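Local structure of COBE (Pseudomonas aeruginosa, 2W6L) at residues E22-L27 / D126-A131. The protein takes part in cobalamin (vitamin B12) biosynthesis and belongs to the family of the CbiG C-terminal region, its exact step being uncertain. Sequence-based numbering, arbitrary orientation.
Sequences EHLRAL and DRASIA. With SO4 (sulfate ion), chain B.
Arg127 sets its CD over one face of the His23 ring, near the rim. This CD lies 4.2 Å from the centroid of the His23 ring, 25° off the ring normal, and makes a CH-pi contact. Arg127 CD is 3.8 Å from His23 NE2. CB of Arg127 approaches His23 CE1. The two side chains lie roughly perpendicular, and the guanidinium plane is tilted 23° from the ring. His23 has CG anti to its backbone N (chi1 -174°), which carries the imidazole out from helix 21-34 toward the strand. The methyl of Ala128 lies at the ring edge, near its plane.

Deeper in, the side-chain contacts are apolar. Leu24 reaches Ala128 CB with its CD2 branch, at 3.6 Å. Leu27 and Ile130 run alongside one another in opposing senses. Leu27 CG meets Ile130 CG1 at 3.4 Å, a close carbon-carbon approach. CD2 of Leu27 lies 3.5 Å from Ala128 O.

Ala128 and Ile130 point at the helix, as alternation along a strand requires. Ser129 points away from it; its OG, whose place is less sure, hydrogen-bonds a sulfate probably from the crystallisation liquor. Ser98 OG and the N atoms of Val99 and Ala100 bind this ion too. Leu24 also packs on Leu57 and Leu60 of helix 55-64.

No hydrogen bond joins the two segments. Side-chain packing alone joins 22-27 to 126-131, with buried aliphatic groups inside and the histidine-arginine contact nearer the surface. His23 NE2 is 4.5 Å from Arg127 NE, not in contact, so the arginine may disfavour a protonated imidazole.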
loop_
_atom_site.group_PDB
_atom_site.type_symbol
_atom_site.label_atom_id
_atom_site.label_comp_id
_atom_site.label_asym_id
_atom_site.label_seq_id
_atom_site.Cartn_x
_atom_site.Cartn_y
_atom_site.Cartn_z
ATOM N N GLU A 22 -12.173 10.078 -2.781
ATOM C CA GLU A 22 -13.267 9.206 -3.228
ATOM C C GLU A 22 -12.805 8.218 -4.314
ATOM O O GLU A 22 -13.256 7.060 -4.364
ATOM C CB GLU A 22 -14.464 10.035 -3.680
ATOM C CG GLU A 22 -15.043 10.914 -2.544
ATOM C CD GLU A 22 -14.288 12.249 -2.178
ATOM O OE1 GLU A 22 -13.164 12.614 -2.670
ATOM O OE2 GLU A 22 -14.878 12.968 -1.337
ATOM N N HIS A 23 -11.882 8.654 -5.147
ATOM C CA HIS A 23 -11.367 7.802 -6.224
ATOM C C HIS A 23 -10.560 6.677 -5.582
ATOM O O HIS A 23 -10.763 5.475 -5.843
ATOM C CB HIS A 23 -10.489 8.628 -7.164
ATOM C CG HIS A 23 -10.028 7.876 -8.375
ATOM N ND1 HIS A 23 -8.878 7.115 -8.390
ATOM C CD2 HIS A 23 -10.595 7.724 -9.598
ATOM C CE1 HIS A 23 -8.749 6.535 -9.570
ATOM N NE2 HIS A 23 -9.776 6.895 -10.323
ATOM N N LEU A 24 -9.649 7.071 -4.705
ATOM C CA LEU A 24 -8.812 6.113 -4.023
ATOM C C LEU A 24 -9.677 5.154 -3.279
ATOM O O LEU A 24 -9.408 3.949 -3.293
ATOM C CB LEU A 24 -7.908 6.795 -2.990
ATOM C CG LEU A 24 -6.820 7.640 -3.575
ATOM C CD1 LEU A 24 -5.983 8.231 -2.446
ATOM C CD2 LEU A 24 -6.007 6.644 -4.425
ATOM N N ARG A 25 -10.685 5.670 -2.582
ATOM C CA ARG A 25 -11.498 4.761 -1.752
ATOM C C ARG A 25 -12.229 3.693 -2.616
ATOM O O ARG A 25 -12.381 2.563 -2.183
ATOM C CB ARG A 25 -12.507 5.552 -0.898
ATOM C CG ARG A 25 -13.407 4.622 -0.068
ATOM C CD ARG A 25 -14.371 5.390 0.795
ATOM N NE ARG A 25 -15.344 6.017 -0.107
ATOM C CZ ARG A 25 -16.116 7.053 0.209
ATOM N NH1 ARG A 25 -16.989 7.520 -0.679
ATOM N NH2 ARG A 25 -16.046 7.591 1.404
ATOM N N ALA A 26 -12.751 4.109 -3.768
ATOM C CA ALA A 26 -13.438 3.197 -4.724
ATOM C C ALA A 26 -12.468 2.130 -5.246
ATOM O O ALA A 26 -12.793 0.949 -5.278
ATOM C CB ALA A 26 -13.999 4.002 -5.898
ATOM N N LEU A 27 -11.263 2.538 -5.648
ATOM C CA LEU A 27 -10.258 1.546 -6.070
ATOM C C LEU A 27 -9.871 0.577 -4.961
ATOM O O LEU A 27 -9.819 -0.663 -5.146
ATOM C CB LEU A 27 -9.021 2.264 -6.643
ATOM C CG LEU A 27 -7.997 1.288 -7.247
ATOM C CD1 LEU A 27 -8.643 0.322 -8.248
ATOM C CD2 LEU A 27 -6.891 2.146 -7.967
ATOM N N ASP A 126 -5.956 4.626 -14.382
ATOM C CA ASP A 126 -5.155 5.770 -14.911
ATOM C C ASP A 126 -4.549 6.615 -13.792
ATOM O O ASP A 126 -3.533 7.298 -13.980
ATOM C CB ASP A 126 -6.029 6.659 -15.830
ATOM C CG ASP A 126 -5.323 7.955 -16.305
ATOM O OD1 ASP A 126 -4.140 7.924 -16.718
ATOM O OD2 ASP A 126 -5.980 9.023 -16.300
ATOM N N ARG A 127 -5.165 6.592 -12.619
ATOM C CA ARG A 127 -4.765 7.572 -11.625
ATOM C C ARG A 127 -4.074 7.014 -10.378
ATOM O O ARG A 127 -3.353 7.740 -9.680
ATOM C CB ARG A 127 -5.934 8.473 -11.278
ATOM C CG ARG A 127 -6.620 9.032 -12.537
ATOM C CD ARG A 127 -7.906 9.653 -12.170
ATOM N NE ARG A 127 -8.677 10.018 -13.344
ATOM C CZ ARG A 127 -9.415 11.117 -13.421
ATOM N NH1 ARG A 127 -9.463 11.977 -12.410
ATOM N NH2 ARG A 127 -10.093 11.373 -14.521
ATOM N N ALA A 128 -4.314 5.744 -10.059
ATOM C CA ALA A 128 -3.795 5.221 -8.794
ATOM C C ALA A 128 -3.566 3.726 -8.871
ATOM O O ALA A 128 -4.098 3.045 -9.787
ATOM C CB ALA A 128 -4.766 5.599 -7.661
ATOM N N SER A 129 -2.731 3.185 -7.975
ATOM C CA SER A 129 -2.546 1.718 -7.888
ATOM C C SER A 129 -2.705 1.316 -6.434
ATOM O O SER A 129 -2.258 2.061 -5.555
ATOM C CB SER A 129 -1.155 1.225 -8.346
ATOM O OG SER A 129 -0.847 1.489 -9.728
ATOM N N ILE A 130 -3.300 0.152 -6.189
ATOM C CA ILE A 130 -3.442 -0.360 -4.796
ATOM C C ILE A 130 -2.908 -1.744 -4.709
ATOM O O ILE A 130 -3.257 -2.560 -5.577
ATOM C CB ILE A 130 -4.940 -0.422 -4.339
ATOM C CG1 ILE A 130 -5.665 0.829 -4.830
ATOM C CG2 ILE A 130 -5.015 -0.765 -2.836
ATOM C CD1 ILE A 130 -5.692 2.035 -3.945
ATOM N N ALA A 131 -2.090 -2.064 -3.673
ATOM C CA ALA A 131 -1.656 -3.454 -3.447
ATOM C C ALA A 131 -1.978 -3.806 -2.007
ATOM O O ALA A 131 -2.024 -2.894 -1.203
ATOM C CB ALA A 131 -0.157 -3.579 -3.669
HETATM S S SO4 B . 2.715 1.929 -8.609
HETATM O O1 SO4 B . 1.828 2.406 -9.664
HETATM O O2 SO4 B . 3.926 2.747 -8.624
HETATM O O3 SO4 B . 2.965 0.514 -8.690
HETATM O O4 SO4 B . 2.026 1.964 -7.350
#